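Local coordinates for protein RNA-dependent RNA Polymerase (Bombyx mori cytoplasmic polyhedrosis virus, PDB 6TZ0) that catalyses RNA-templated RNA synthesis, probably transcribing the double-stranded viral genome into plus strands and later copying packaged plus strands into complementary minus strands, at residues F850-R853 and F857-D860. Residues are numbered along the deposited sequence; the frame is centred on the assembly and turned at random.
Sequences FERR and FTED
Glu-851 and Phe-857 face each other as a single beta bridge, their CA atoms 4.5 Å apart, where the chain doubles back, the bridged pair enclosing the five residues 852-856. Next to this pair, Phe-850 and Thr-858 are joined twice. The N of Thr-858 donates to the O of Phe-850 over 2.9 Å, while the N of Phe-850 gives its hydrogen to the side-chain OG1 of Thr-858, also at 2.9 Å and fairly straight at 159°. That hydroxyl, set between the backbone N and carbonyl carbon of its own residue (chi1 64°), takes the place of a backbone acceptor, so the pairing is completed by a side chain. The same Phe-850 O also receives a CA-H...O contact from the CA of Phe-857, 3.3 Å away.

On one flank the Phe-857 ring leans against the aliphatic part of Glu-851: its CE1 lies 3.6 Å from CB of Glu-851, and CG of Glu-851 sits over one face, offset toward the rim. The Arg-852 chain, extended from CG to NE, brings its guanidinium to Thr-858, whose CG2 lies over one face, toward its rim, 3.8 Å from NH2 of Arg-852. NH1 of Arg-852 makes a weak, bent hydrogen bond to the O of Phe-857 (3.0 Å, 122°) and another bond to OG1 of Thr-856, between the two segments, while NH2 forms a salt bridge with Asp-877.

This chain reversal belongs to the long loop between strands 827-831 and 867-868, away from the nucleotide- and magnesium-binding sites. Phe-850 packs on Leu-874 and Val-878 of helix 873-878, with Tyr-900 and Phe-902 edge-to-face to its ring; the Phe-857 ring makes a cation-pi contact with Lys-17, and the backbone of Glu-851 hydrogen-bonds with Phe-18, both between helices 11-15 and 20-35.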
# COMPACT_ATOMS: atom_id res chain seq x y z
N PHE A 850 -8.21 -45.74 3.30
CA PHE A 850 -7.21 -46.76 3.55
C PHE A 850 -7.89 -48.04 3.99
O PHE A 850 -8.87 -48.00 4.74
CB PHE A 850 -6.22 -46.31 4.62
CG PHE A 850 -5.26 -45.26 4.17
CD1 PHE A 850 -4.11 -45.60 3.48
CD2 PHE A 850 -5.52 -43.92 4.42
CE1 PHE A 850 -3.23 -44.64 3.06
CE2 PHE A 850 -4.64 -42.94 3.99
CZ PHE A 850 -3.49 -43.31 3.31
N GLU A 851 -7.38 -49.18 3.53
CA GLU A 851 -7.97 -50.45 3.90
C GLU A 851 -7.41 -50.93 5.24
O GLU A 851 -6.21 -50.83 5.49
CB GLU A 851 -7.73 -51.51 2.83
CG GLU A 851 -8.50 -52.80 3.06
CD GLU A 851 -8.25 -53.84 2.00
OE1 GLU A 851 -7.43 -53.59 1.10
OE2 GLU A 851 -8.88 -54.91 2.07
N ARG A 852 -8.29 -51.42 6.10
CA ARG A 852 -7.90 -52.00 7.37
C ARG A 852 -7.54 -53.47 7.15
O ARG A 852 -7.49 -53.96 6.03
CB ARG A 852 -9.03 -51.85 8.38
CG ARG A 852 -9.40 -50.41 8.70
CD ARG A 852 -10.45 -50.36 9.79
NE ARG A 852 -10.85 -49.00 10.11
CZ ARG A 852 -11.91 -48.40 9.58
NH1 ARG A 852 -12.67 -49.05 8.72
NH2 ARG A 852 -12.21 -47.16 9.92
N ARG A 853 -7.29 -54.18 8.24
CA ARG A 853 -7.01 -55.61 8.16
C ARG A 853 -8.25 -56.45 7.82
O ARG A 853 -8.12 -57.57 7.33
CB ARG A 853 -6.40 -56.11 9.47
CG ARG A 853 -4.97 -55.68 9.71
CD ARG A 853 -4.29 -56.58 10.72
NE ARG A 853 -2.90 -56.20 10.95
CZ ARG A 853 -1.88 -56.56 10.17
NH1 ARG A 853 -2.10 -57.31 9.11
NH2 ARG A 853 -0.65 -56.17 10.46
N PHE A 857 -12.83 -50.02 5.10
CA PHE A 857 -12.09 -48.85 4.67
C PHE A 857 -12.34 -47.69 5.62
O PHE A 857 -13.41 -47.57 6.21
CB PHE A 857 -12.49 -48.46 3.24
CG PHE A 857 -11.99 -49.40 2.20
CD1 PHE A 857 -10.75 -49.22 1.62
CD2 PHE A 857 -12.74 -50.50 1.83
CE1 PHE A 857 -10.28 -50.09 0.68
CE2 PHE A 857 -12.27 -51.38 0.88
CZ PHE A 857 -11.04 -51.17 0.30
N THR A 858 -11.33 -46.83 5.76
CA THR A 858 -11.54 -45.57 6.43
C THR A 858 -12.33 -44.62 5.52
O THR A 858 -12.65 -44.93 4.38
CB THR A 858 -10.20 -44.94 6.82
OG1 THR A 858 -9.45 -44.63 5.64
CG2 THR A 858 -9.40 -45.88 7.69
N GLU A 859 -12.66 -43.46 6.05
CA GLU A 859 -13.56 -42.55 5.35
C GLU A 859 -12.81 -41.66 4.37
O GLU A 859 -11.71 -41.18 4.65
CB GLU A 859 -14.33 -41.72 6.37
CG GLU A 859 -15.38 -42.54 7.09
CD GLU A 859 -16.01 -41.82 8.25
OE1 GLU A 859 -15.47 -40.77 8.65
OE2 GLU A 859 -17.05 -42.30 8.75
N ASP A 860 -13.42 -41.46 3.20
CA ASP A 860 -12.92 -40.53 2.20
C ASP A 860 -13.09 -39.13 2.75
O ASP A 860 -14.19 -38.59 2.76
CB ASP A 860 -13.68 -40.71 0.89
CG ASP A 860 -13.03 -39.98 -0.28
OD1 ASP A 860 -11.97 -39.34 -0.11
OD2 ASP A 860 -13.59 -40.06 -1.39